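Local coordinates for protein hydrazine synthase subunit gamma (Candidatus Kuenenia stuttgartiensis, PDB 5C2V) that forms part of the hydrazine synthase complex, where it binds two c-type hemes and catalyses the three-electron reduction of nitric oxide to hydroxylamine, at residues Arg70-Gly75 with Ile264-Thr269; Thr91-Gly96 with Glu155-Pro160; Arg220-Lys225 with Ile248-Val253; Val226-Ala231 with Gly275-Met280. One frame throughout, in Å; residues are numbered along the deposited sequence.

Contact 1. Residues Arg70-Gly75 with Ile264-Thr269; sequences RGQTTG and IYASGT. With CA (calcium ion), chain S; HEC (heme c), chain B.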
# COMPACT_ATOMS: atom_id res chain seq x y z
N ARG C 70 -53.43 -11.23 1.20
CA ARG C 70 -54.86 -11.47 1.25
C ARG C 70 -55.37 -11.14 -0.14
O ARG C 70 -56.57 -11.17 -0.43
CB ARG C 70 -55.54 -10.61 2.33
CG ARG C 70 -55.13 -10.97 3.76
CD ARG C 70 -55.54 -9.85 4.72
NE ARG C 70 -54.95 -10.02 6.05
CZ ARG C 70 -54.99 -9.10 7.01
NH1 ARG C 70 -55.58 -7.93 6.77
NH2 ARG C 70 -54.46 -9.33 8.19
N GLY C 71 -54.41 -10.82 -1.00
CA GLY C 71 -54.64 -10.43 -2.37
C GLY C 71 -55.42 -9.14 -2.48
O GLY C 71 -56.46 -9.11 -3.13
N GLN C 72 -54.94 -8.08 -1.84
CA GLN C 72 -55.61 -6.79 -1.97
C GLN C 72 -54.67 -5.72 -2.52
O GLN C 72 -54.66 -5.46 -3.72
CB GLN C 72 -56.15 -6.35 -0.61
CG GLN C 72 -56.92 -7.44 0.12
CD GLN C 72 -57.39 -7.00 1.49
OE1 GLN C 72 -56.71 -7.23 2.50
NE2 GLN C 72 -58.55 -6.36 1.54
N THR C 73 -53.85 -5.15 -1.64
CA THR C 73 -52.79 -4.20 -1.99
C THR C 73 -52.10 -3.68 -0.73
O THR C 73 -52.67 -3.73 0.36
CB THR C 73 -53.34 -2.98 -2.78
OG1 THR C 73 -52.26 -2.12 -3.16
CG2 THR C 73 -54.35 -2.20 -1.95
N THR C 74 -50.87 -3.20 -0.88
CA THR C 74 -50.16 -2.56 0.23
C THR C 74 -50.26 -1.03 0.19
O THR C 74 -49.88 -0.36 1.15
CB THR C 74 -48.67 -2.95 0.25
OG1 THR C 74 -48.09 -2.69 -1.03
CG2 THR C 74 -48.52 -4.43 0.58
N GLY C 75 -50.78 -0.50 -0.91
CA GLY C 75 -50.86 0.94 -1.09
C GLY C 75 -49.54 1.57 -1.49
O GLY C 75 -49.43 2.80 -1.55
N ILE C 264 -63.51 -0.05 -1.75
CA ILE C 264 -62.71 1.16 -1.87
C ILE C 264 -62.22 1.62 -0.50
O ILE C 264 -61.33 2.46 -0.39
CB ILE C 264 -63.50 2.30 -2.56
CG1 ILE C 264 -62.55 3.34 -3.16
CG2 ILE C 264 -64.47 2.94 -1.59
CD1 ILE C 264 -61.63 2.78 -4.23
N TYR C 265 -62.81 1.05 0.55
CA TYR C 265 -62.37 1.34 1.91
C TYR C 265 -60.97 0.78 2.13
O TYR C 265 -60.20 1.32 2.94
CB TYR C 265 -63.35 0.74 2.92
CG TYR C 265 -63.21 -0.76 3.08
CD1 TYR C 265 -63.76 -1.63 2.15
CD2 TYR C 265 -62.52 -1.30 4.16
CE1 TYR C 265 -63.63 -3.00 2.29
CE2 TYR C 265 -62.39 -2.67 4.31
CZ TYR C 265 -62.94 -3.51 3.37
OH TYR C 265 -62.81 -4.87 3.52
N ALA C 266 -60.65 -0.30 1.42
CA ALA C 266 -59.40 -1.02 1.64
C ALA C 266 -58.27 -0.64 0.67
O ALA C 266 -57.15 -1.13 0.82
CB ALA C 266 -59.65 -2.52 1.57
N SER C 267 -58.55 0.24 -0.29
CA SER C 267 -57.47 0.71 -1.16
C SER C 267 -56.75 1.84 -0.45
O SER C 267 -57.33 2.89 -0.19
CB SER C 267 -58.00 1.20 -2.51
OG SER C 267 -57.09 2.12 -3.13
N GLY C 268 -55.49 1.62 -0.12
CA GLY C 268 -54.69 2.70 0.42
C GLY C 268 -54.47 3.69 -0.70
O GLY C 268 -53.97 3.31 -1.76
N THR C 269 -54.84 4.95 -0.48
CA THR C 269 -54.39 6.02 -1.37
C THR C 269 -54.86 5.89 -2.84
O THR C 269 -54.25 5.18 -3.66
CB THR C 269 -52.87 6.15 -1.30
OG1 THR C 269 -52.50 6.43 0.06
CG2 THR C 269 -52.45 7.30 -2.12
CA CA S . -54.84 2.45 -4.40
FE HEC B . -64.89 8.34 -10.05
CHA HEC B . -61.76 7.02 -9.59
CHB HEC B . -65.53 8.03 -6.71
CHC HEC B . -67.70 10.32 -10.40
CHD HEC B . -64.47 8.35 -13.44
NA HEC B . -63.83 7.68 -8.44
C1A HEC B . -62.56 7.12 -8.47
C2A HEC B . -62.24 6.66 -7.13
C3A HEC B . -63.28 6.94 -6.34
C4A HEC B . -64.30 7.59 -7.14
CMA HEC B . -63.38 6.63 -4.83
CAA HEC B . -60.93 5.97 -6.70
CBA HEC B . -60.85 4.58 -7.33
CGA HEC B . -59.48 4.00 -7.11
O1A HEC B . -59.32 2.77 -7.31
O2A HEC B . -58.56 4.76 -6.73
NB HEC B . -66.40 8.99 -8.80
C1B HEC B . -66.37 8.86 -7.42
C2B HEC B . -67.36 9.76 -6.87
C3B HEC B . -67.96 10.39 -7.89
C4B HEC B . -67.37 9.92 -9.12
CMB HEC B . -67.66 9.93 -5.36
CAB HEC B . -69.09 11.44 -7.80
CBB HEC B . -68.55 12.77 -7.22
NC HEC B . -65.90 9.18 -11.63
C1C HEC B . -67.04 9.96 -11.56
C2C HEC B . -67.33 10.44 -12.90
C3C HEC B . -66.52 9.80 -13.74
C4C HEC B . -65.55 9.06 -12.96
CMC HEC B . -68.61 11.21 -13.28
CAC HEC B . -66.50 9.93 -15.29
CBC HEC B . -66.08 11.35 -15.71
ND HEC B . -63.37 7.71 -11.33
C1D HEC B . -63.37 7.97 -12.70
C2D HEC B . -62.04 7.77 -13.22
C3D HEC B . -61.19 7.35 -12.01
C4D HEC B . -62.10 7.34 -10.88
CMD HEC B . -61.57 7.95 -14.68
CAD HEC B . -59.68 7.02 -11.98
CBD HEC B . -58.88 8.29 -12.28
CGD HEC B . -57.43 8.06 -11.96
O1D HEC B . -56.63 9.03 -12.10
O2D HEC B . -57.08 6.92 -11.56
O HOH W 1 -53.81 1.35 -2.57
O HOH W 2 -55.39 0.31 -5.36
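Two irregular loops meet here in a buried van der Waals contact near the centre of the chain, Gln-72, Thr-73 and Gly-75 lying against Ala-266, Ser-267 and Gly-268 without a direct hydrogen bond between them. Three touches carry it. The amide end of Gln-72 comes up to a methyl, NE2 standing 4.0 Å from CB of Ala-266, while the same nitrogen is hydrogen-bonded to the hydroxyl of Tyr-93. Next along, CG2 of Thr-73 faces the backbone, 4.1 Å from O of Ala-266 and with Ser-267 CA and Gly-268 N close behind. Last, the two glycines pass backbone to backbone, Gly-75 CA lying 4.0 Å from Gly-268 O. Thr-73 divides its branches: OG1, anti to the backbone N (chi1 -177°), accepts a nearly straight bond from Gly-75 N at 3.1 Å, an ST turn, and is also bonded to O of Thr-91. That leaves the methyl for the other loop. Loop 70-75 follows the Cys-Xaa-Xaa-Cys-His motif of heme 1, whereas 264-269 belongs to the half that holds heme 2, so the contact joins the two heme-bearing parts of the subunit. A calcium ion sits at this junction, consistent with the calcium found between the heme domains of bacterial diheme cytochrome c peroxidases. Ser-267 OG binds it at 2.6 Å and Thr-269 O at 2.9 Å; two waters and Asn-90 are further ligands, and Gly-268 belongs to the same site. At the far end of the second loop, Ile-264 CD1 rests 3.7 Å from CBA, a propionate carbon of heme 2.

Contact 2. Residues Thr91-Gly96 with Glu155-Pro160; sequences TKYIRG and EFTGSP. With HEC (heme c), chain V.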
# COMPACT_ATOMS: atom_id res chain seq x y z
N THR C 91 -50.33 0.96 -6.36
CA THR C 91 -50.42 -0.50 -6.52
C THR C 91 -51.87 -0.94 -6.60
O THR C 91 -52.67 -0.66 -5.71
CB THR C 91 -49.71 -1.25 -5.37
OG1 THR C 91 -48.33 -0.89 -5.34
CG2 THR C 91 -49.83 -2.76 -5.57
N LYS C 92 -52.20 -1.65 -7.68
CA LYS C 92 -53.59 -2.02 -7.97
C LYS C 92 -54.20 -2.96 -6.93
O LYS C 92 -53.56 -3.89 -6.45
CB LYS C 92 -53.68 -2.67 -9.35
CG LYS C 92 -54.20 -1.74 -10.44
CD LYS C 92 -55.65 -1.39 -10.20
CE LYS C 92 -56.20 -0.50 -11.31
NZ LYS C 92 -57.63 -0.14 -11.09
N TYR C 93 -55.46 -2.69 -6.60
CA TYR C 93 -56.25 -3.55 -5.73
C TYR C 93 -56.79 -4.71 -6.56
O TYR C 93 -57.56 -4.50 -7.50
CB TYR C 93 -57.38 -2.75 -5.08
CG TYR C 93 -58.14 -3.44 -3.98
CD1 TYR C 93 -57.66 -3.44 -2.67
CD2 TYR C 93 -59.34 -4.08 -4.23
CE1 TYR C 93 -58.36 -4.06 -1.66
CE2 TYR C 93 -60.05 -4.70 -3.22
CZ TYR C 93 -59.55 -4.70 -1.94
OH TYR C 93 -60.25 -5.32 -0.93
N ILE C 94 -56.38 -5.94 -6.23
CA ILE C 94 -56.63 -7.07 -7.12
C ILE C 94 -57.85 -7.94 -6.79
O ILE C 94 -58.08 -8.96 -7.44
CB ILE C 94 -55.39 -8.00 -7.20
CG1 ILE C 94 -54.96 -8.46 -5.81
CG2 ILE C 94 -54.24 -7.29 -7.90
CD1 ILE C 94 -53.82 -9.45 -5.83
N ARG C 95 -58.63 -7.56 -5.78
CA ARG C 95 -59.89 -8.27 -5.52
C ARG C 95 -60.90 -7.96 -6.63
O ARG C 95 -61.06 -6.80 -7.02
CB ARG C 95 -60.48 -7.89 -4.17
CG ARG C 95 -59.69 -8.38 -2.96
CD ARG C 95 -59.58 -9.89 -2.94
NE ARG C 95 -59.14 -10.38 -1.63
CZ ARG C 95 -59.95 -10.88 -0.71
NH1 ARG C 95 -61.25 -10.97 -0.95
NH2 ARG C 95 -59.47 -11.30 0.45
N GLY C 96 -61.56 -9.00 -7.13
CA GLY C 96 -62.56 -8.84 -8.17
C GLY C 96 -61.99 -8.25 -9.45
O GLY C 96 -62.55 -7.32 -10.03
N GLU C 155 -62.30 -12.57 -5.01
CA GLU C 155 -63.60 -11.92 -4.89
C GLU C 155 -63.55 -10.79 -3.87
O GLU C 155 -62.70 -10.78 -2.98
CB GLU C 155 -64.67 -12.94 -4.49
CG GLU C 155 -64.80 -14.12 -5.43
CD GLU C 155 -65.48 -13.76 -6.74
OE1 GLU C 155 -66.12 -12.69 -6.81
OE2 GLU C 155 -65.38 -14.55 -7.70
N PHE C 156 -64.47 -9.83 -4.00
CA PHE C 156 -64.54 -8.70 -3.08
C PHE C 156 -64.82 -9.15 -1.64
O PHE C 156 -65.49 -10.15 -1.41
CB PHE C 156 -65.62 -7.72 -3.53
CG PHE C 156 -65.35 -7.07 -4.85
CD1 PHE C 156 -64.32 -6.15 -4.99
CD2 PHE C 156 -66.12 -7.36 -5.96
CE1 PHE C 156 -64.06 -5.55 -6.21
CE2 PHE C 156 -65.87 -6.77 -7.18
CZ PHE C 156 -64.84 -5.86 -7.31
N THR C 157 -64.28 -8.40 -0.69
CA THR C 157 -64.47 -8.71 0.73
C THR C 157 -65.82 -8.23 1.25
O THR C 157 -66.44 -8.87 2.09
CB THR C 157 -63.36 -8.07 1.60
OG1 THR C 157 -63.40 -6.64 1.45
CG2 THR C 157 -61.99 -8.58 1.18
N GLY C 158 -66.27 -7.08 0.74
CA GLY C 158 -67.47 -6.45 1.24
C GLY C 158 -67.14 -5.49 2.37
O GLY C 158 -66.17 -5.69 3.09
N SER C 159 -67.96 -4.46 2.53
CA SER C 159 -67.68 -3.40 3.50
C SER C 159 -68.12 -3.76 4.92
O SER C 159 -69.26 -4.17 5.14
CB SER C 159 -68.35 -2.10 3.07
OG SER C 159 -68.05 -1.05 3.98
N PRO C 160 -67.20 -3.62 5.88
CA PRO C 160 -67.40 -3.82 7.33
C PRO C 160 -68.26 -2.74 8.00
O PRO C 160 -68.73 -2.94 9.12
CB PRO C 160 -65.97 -3.77 7.88
CG PRO C 160 -65.24 -2.90 6.92
CD PRO C 160 -65.82 -3.22 5.58
FE HEC V . -48.77 -5.96 -9.94
CHA HEC V . -51.04 -3.83 -11.41
CHB HEC V . -50.78 -8.61 -10.68
CHC HEC V . -46.39 -8.12 -8.69
CHD HEC V . -47.11 -3.33 -8.50
NA HEC V . -50.57 -6.18 -10.91
C1A HEC V . -51.38 -5.17 -11.38
C2A HEC V . -52.64 -5.76 -11.81
C3A HEC V . -52.56 -7.08 -11.61
C4A HEC V . -51.26 -7.37 -11.04
CMA HEC V . -53.63 -8.16 -11.91
CAA HEC V . -53.84 -4.98 -12.41
CBA HEC V . -55.09 -5.09 -11.53
CGA HEC V . -56.24 -4.35 -12.17
O1A HEC V . -56.02 -3.68 -13.21
O2A HEC V . -57.37 -4.44 -11.63
NB HEC V . -48.66 -8.00 -9.61
C1B HEC V . -49.51 -8.89 -10.24
C2B HEC V . -48.82 -10.16 -10.35
C3B HEC V . -47.61 -10.03 -9.79
C4B HEC V . -47.48 -8.66 -9.32
CMB HEC V . -49.42 -11.43 -10.99
CAB HEC V . -46.51 -11.11 -9.67
CBB HEC V . -45.91 -11.44 -11.06
NC HEC V . -47.07 -5.76 -8.78
C1C HEC V . -46.21 -6.78 -8.41
C2C HEC V . -45.04 -6.18 -7.81
C3C HEC V . -45.30 -4.87 -7.64
C4C HEC V . -46.54 -4.57 -8.32
CMC HEC V . -43.92 -6.98 -7.11
CAC HEC V . -44.37 -3.83 -6.97
CBC HEC V . -43.10 -3.62 -7.82
ND HEC V . -49.08 -3.90 -9.89
C1D HEC V . -48.14 -3.01 -9.36
C2D HEC V . -48.43 -1.68 -9.85
C3D HEC V . -49.66 -1.84 -10.76
C4D HEC V . -49.99 -3.25 -10.73
CMD HEC V . -47.67 -0.38 -9.53
CAD HEC V . -50.38 -0.73 -11.55
CBD HEC V . -49.62 -0.49 -12.85
CGD HEC V . -50.32 0.57 -13.65
O1D HEC V . -49.84 0.90 -14.77
O2D HEC V . -51.36 1.09 -13.18
O HOH W 3 -47.83 -5.68 -11.79
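Two flat groups, the Arg-95 guanidinium and the Phe-156 ring, organise this contact. Over one face of the guanidinium lies CG2 of Thr-157, the two side chains crossing at about a right angle. At its edge, 10° out of plane, sits O of Glu-155, which accepts from Arg-95 NH1 almost in line with the carbonyl; the 2.5 Å modelled for this bond is short and should not be pressed at this resolution. Arg-95 bends at chi2 (-60°), turning CD back toward that same oxygen. The Phe-156 ring takes CA of Gly-96 over one face, offset toward the rim and 4.1 Å from the centroid, a CH-pi contact. Beyond the pair, Arg-95 NE is bonded to O of Arg-70, and the hydroxyl of Thr-157 pairs with that of Tyr-265. The other end of 91-96 lines heme 1, with Lys-92 CB 3.5 Å from the meso carbon CHA. Lys-92 O is hydrogen-bonded to ND1 of His-67, the axial ligand, and a water binds the iron at 2.1 Å. A backbone carbonyl orienting the axial histidine is typical of c-type heme sites; this heme appears to lie in the active site.

Contact 3. Residues Arg220-Lys225 with Ile248-Val253; sequences RSTPGK and IGLDLV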
# COMPACT_ATOMS: atom_id res chain seq x y z
N ARG C 220 -46.57 16.74 -21.69
CA ARG C 220 -45.29 16.35 -22.29
C ARG C 220 -44.16 17.34 -22.02
O ARG C 220 -43.24 17.46 -22.83
CB ARG C 220 -45.45 16.14 -23.80
CG ARG C 220 -46.23 14.90 -24.18
CD ARG C 220 -46.61 14.92 -25.65
NE ARG C 220 -47.27 13.68 -26.06
CZ ARG C 220 -47.87 13.51 -27.24
NH1 ARG C 220 -47.91 14.49 -28.12
NH2 ARG C 220 -48.44 12.34 -27.52
N SER C 221 -44.24 18.05 -20.90
CA SER C 221 -43.17 18.97 -20.52
C SER C 221 -42.54 18.55 -19.19
O SER C 221 -42.97 17.59 -18.56
CB SER C 221 -43.70 20.40 -20.42
OG SER C 221 -44.60 20.54 -19.34
N THR C 222 -41.51 19.28 -18.78
CA THR C 222 -40.79 18.97 -17.55
C THR C 222 -40.28 20.27 -16.91
O THR C 222 -39.97 21.23 -17.62
CB THR C 222 -39.61 17.99 -17.82
OG1 THR C 222 -39.04 17.55 -16.59
CG2 THR C 222 -38.54 18.65 -18.68
N PRO C 223 -40.20 20.32 -15.57
CA PRO C 223 -40.58 19.29 -14.59
C PRO C 223 -42.07 19.29 -14.26
O PRO C 223 -42.82 20.12 -14.78
CB PRO C 223 -39.76 19.67 -13.36
CG PRO C 223 -39.70 21.15 -13.43
CD PRO C 223 -39.62 21.50 -14.90
N GLY C 224 -42.48 18.38 -13.38
CA GLY C 224 -43.87 18.29 -12.98
C GLY C 224 -44.29 19.43 -12.08
O GLY C 224 -43.46 20.07 -11.44
N LYS C 225 -45.60 19.68 -12.03
CA LYS C 225 -46.15 20.73 -11.18
C LYS C 225 -46.91 20.09 -10.04
O LYS C 225 -47.39 18.96 -10.15
CB LYS C 225 -47.07 21.65 -11.98
CG LYS C 225 -48.42 21.05 -12.33
CD LYS C 225 -49.40 22.10 -12.81
CE LYS C 225 -48.90 22.79 -14.07
NZ LYS C 225 -49.88 23.79 -14.58
N ILE C 248 -46.27 15.40 -6.96
CA ILE C 248 -45.93 15.77 -8.33
C ILE C 248 -45.90 14.55 -9.24
O ILE C 248 -45.95 13.41 -8.77
CB ILE C 248 -44.56 16.47 -8.42
CG1 ILE C 248 -43.44 15.50 -8.04
CG2 ILE C 248 -44.52 17.72 -7.55
CD1 ILE C 248 -42.05 16.09 -8.19
N GLY C 249 -45.84 14.78 -10.55
CA GLY C 249 -45.71 13.70 -11.51
C GLY C 249 -45.81 14.14 -12.96
O GLY C 249 -46.28 15.24 -13.25
N LEU C 250 -45.35 13.28 -13.86
CA LEU C 250 -45.51 13.51 -15.29
C LEU C 250 -46.15 12.30 -15.95
O LEU C 250 -45.52 11.25 -16.06
CB LEU C 250 -44.16 13.81 -15.94
CG LEU C 250 -43.43 15.07 -15.49
CD1 LEU C 250 -42.02 15.13 -16.07
CD2 LEU C 250 -44.23 16.29 -15.90
N ASP C 251 -47.39 12.45 -16.40
CA ASP C 251 -48.11 11.34 -17.01
C ASP C 251 -47.99 11.36 -18.53
O ASP C 251 -47.94 12.42 -19.15
CB ASP C 251 -49.59 11.38 -16.61
CG ASP C 251 -49.82 10.95 -15.18
OD1 ASP C 251 -48.95 10.26 -14.61
OD2 ASP C 251 -50.89 11.29 -14.62
N LEU C 252 -47.93 10.17 -19.13
CA LEU C 252 -47.87 10.07 -20.58
C LEU C 252 -49.26 10.14 -21.20
O LEU C 252 -49.40 10.33 -22.41
CB LEU C 252 -47.17 8.77 -20.99
CG LEU C 252 -45.68 8.89 -21.35
CD1 LEU C 252 -44.88 9.48 -20.20
CD2 LEU C 252 -45.12 7.55 -21.78
N VAL C 253 -50.29 9.99 -20.38
CA VAL C 253 -51.68 10.08 -20.84
C VAL C 253 -52.54 10.89 -19.88
O VAL C 253 -52.24 10.97 -18.68
CB VAL C 253 -52.32 8.68 -21.02
CG1 VAL C 253 -51.57 7.87 -22.06
CG2 VAL C 253 -52.36 7.95 -19.69
O HOH W 4 -47.08 15.32 -19.43
O HOH W 5 -47.19 11.71 -23.29
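Leu-250 supplies most of the nonpolar contact, its isopropyl end fitting against the bend at Ser-221 to Gly-224. CG lies beside the backbone N, anti to the carbonyl carbon (chi1 -63°), and both methyls lie against O of Ser-221. CD2 also meets CA of Gly-224 at 3.6 Å, while CD1 is 3.9 Å from OG1 of Thr-222. A cis peptide bond before Pro-223 shapes this bend. Further on, the backbones themselves meet, Gly-224 CA being 3.9 Å from O of Gly-249, and CG2 of Ile-248 reaches to 4.1 Å from O of Lys-225. The two loops thus run antiparallel, yet no direct hydrogen bond joins them. Both belong to the cytochrome c region that carries heme 2, and together they close a 22-residue excursion containing helix 229-234. Polar contact comes through water instead. One water accepts from Arg-220 N at 2.7 Å and donates to Asp-251 O at 3.0 Å, tying the start of one loop to the later part of the other. A second donates to Leu-252 O at 2.8 Å, but its bond from Arg-220 NE, at 3.4 Å, is weak. Another subunit borders the same surface: Thr-222 OG1 is hydrogen-bonded to O of Tyr-578 of the alpha subunit, and Leu-250 packs on Tyr-582 of that chain. The carboxylate of Asp-251 is held within the gamma subunit, OD2 bonding to His-272 NE2 and to Arg-213 N.

Contact 4. Residues Val226-Ala231 with Gly275-Met280; sequences VFNISA and GARTLM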
# COMPACT_ATOMS: atom_id res chain seq x y z
N VAL C 226 -47.02 20.80 -8.92
CA VAL C 226 -47.70 20.24 -7.76
C VAL C 226 -49.20 20.21 -8.04
O VAL C 226 -49.82 21.25 -8.25
CB VAL C 226 -47.42 21.07 -6.49
CG1 VAL C 226 -48.10 20.43 -5.29
CG2 VAL C 226 -45.92 21.20 -6.26
N PHE C 227 -49.77 19.01 -8.03
CA PHE C 227 -51.19 18.85 -8.31
C PHE C 227 -52.01 18.85 -7.02
O PHE C 227 -53.24 18.91 -7.06
CB PHE C 227 -51.45 17.57 -9.10
CG PHE C 227 -51.04 16.31 -8.39
CD1 PHE C 227 -51.88 15.71 -7.46
CD2 PHE C 227 -49.82 15.71 -8.65
CE1 PHE C 227 -51.51 14.55 -6.81
CE2 PHE C 227 -49.45 14.55 -8.01
CZ PHE C 227 -50.29 13.97 -7.08
N ASN C 228 -51.32 18.78 -5.89
CA ASN C 228 -52.00 18.79 -4.60
C ASN C 228 -52.04 20.21 -4.07
O ASN C 228 -51.02 20.77 -3.68
CB ASN C 228 -51.29 17.86 -3.62
CG ASN C 228 -52.17 17.47 -2.44
OD1 ASN C 228 -53.11 18.18 -2.10
ND2 ASN C 228 -51.87 16.33 -1.83
N ILE C 229 -53.24 20.79 -4.06
CA ILE C 229 -53.41 22.19 -3.70
C ILE C 229 -53.23 22.39 -2.20
O ILE C 229 -52.56 23.34 -1.77
CB ILE C 229 -54.80 22.71 -4.13
CG1 ILE C 229 -54.92 22.69 -5.65
CG2 ILE C 229 -55.04 24.11 -3.60
CD1 ILE C 229 -56.24 23.22 -6.17
N SER C 230 -53.81 21.50 -1.42
CA SER C 230 -53.68 21.55 0.03
C SER C 230 -52.23 21.35 0.47
O SER C 230 -51.77 21.97 1.43
CB SER C 230 -54.59 20.50 0.69
OG SER C 230 -54.42 19.23 0.08
N ALA C 231 -51.52 20.48 -0.24
CA ALA C 231 -50.12 20.23 0.07
C ALA C 231 -49.24 21.40 -0.38
O ALA C 231 -48.22 21.68 0.24
CB ALA C 231 -49.65 18.94 -0.59
N GLY C 275 -52.62 10.06 -5.84
CA GLY C 275 -52.65 11.47 -5.51
C GLY C 275 -53.58 11.75 -4.35
O GLY C 275 -53.33 12.65 -3.54
N ALA C 276 -54.64 10.95 -4.24
CA ALA C 276 -55.65 11.16 -3.21
C ALA C 276 -55.34 10.33 -1.96
O ALA C 276 -55.39 9.10 -1.99
CB ALA C 276 -57.03 10.81 -3.75
N ARG C 277 -55.04 11.02 -0.87
CA ARG C 277 -54.62 10.37 0.37
C ARG C 277 -55.80 9.82 1.17
O ARG C 277 -55.67 8.81 1.85
CB ARG C 277 -53.80 11.35 1.21
CG ARG C 277 -52.41 11.58 0.65
CD ARG C 277 -51.76 12.86 1.15
NE ARG C 277 -50.42 13.02 0.60
CZ ARG C 277 -49.68 14.11 0.73
NH1 ARG C 277 -50.14 15.16 1.40
NH2 ARG C 277 -48.47 14.16 0.19
N THR C 278 -56.94 10.49 1.08
CA THR C 278 -58.17 9.98 1.69
C THR C 278 -59.30 10.00 0.67
O THR C 278 -59.19 10.63 -0.38
CB THR C 278 -58.59 10.80 2.93
OG1 THR C 278 -58.74 12.18 2.57
CG2 THR C 278 -57.54 10.68 4.03
N LEU C 279 -60.38 9.28 0.98
CA LEU C 279 -61.57 9.26 0.13
C LEU C 279 -62.08 10.67 -0.14
O LEU C 279 -62.47 11.01 -1.26
CB LEU C 279 -62.67 8.42 0.78
CG LEU C 279 -62.47 6.90 0.77
CD1 LEU C 279 -63.39 6.22 1.76
CD2 LEU C 279 -62.70 6.35 -0.63
N MET C 280 -62.05 11.50 0.90
CA MET C 280 -62.46 12.89 0.83
C MET C 280 -61.73 13.66 -0.27
O MET C 280 -62.29 14.56 -0.89
CB MET C 280 -62.24 13.57 2.18
CG MET C 280 -62.60 15.04 2.23
SD MET C 280 -64.36 15.34 1.98
CE MET C 280 -64.41 17.12 2.11
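Asn-228, whose amide lies against Arg-277 across the contact, has its OD1 gripped twice from its own segment. Ser-230 OG donates to it at 2.8 Å, tilted 23° from the carbonyl plane, and Ala-231 N adds a weak bond at 3.4 Å. With CG anti to the backbone N (chi1 -161°), the side chain caps the helix that follows: Asn-228 is the N-cap of helix 229-234. These bonds leave the amide nitrogen directed at the arginine. ND2 stands over one face of the Arg-277 guanidinium, 3.8 Å from NH1 and offset toward the rim, the two planes 55° apart; the touch is van der Waals in range. CB of Ala-231, in the first turn, comes within 4.3 Å of the same NH1. The guanidinium is fixed from outside the two segments, NE bonding to Thr-245 OG1 and NH2 forming a salt bridge with Glu-236, just beyond the capped helix. The contact therefore ties the start of helix 229-234 to the loop that leads toward helix 301-312, within the heme 2 part of the subunit. Its nonpolar half is an aromatic edge on a glycine. CE1 of Phe-227 lies 3.5 Å from CA of Gly-275, which sits near the ring plane, while Arg-213 makes a cation-pi contact with the ring. Farther along, Leu-279 and Met-280 pack against helix 301-312.

How the contacts relate
Contacts 1 and 2 lie near the centre of the chain, their own centres about 7 Å apart, and touch through hydrogen bonds and through packing of Gly-71 on Ile-94. Along the chain, contact 2 falls wholly within the span bridged by contact 1. Contacts 3 and 4 stand farther out, their centres about 16 Å apart, both in the cytochrome c region; their segments interleave along the chain, helix 229-234 begins in contact 4, and Phe-227 packs on Ile-248. Contact 4 also touches contact 1, through Thr-269 with Ala-276 and Ile-264 with Leu-279. Contact 1 thus links the heme 1 surroundings to the heme 2 half, while contact 3 extends that half to the alpha subunit.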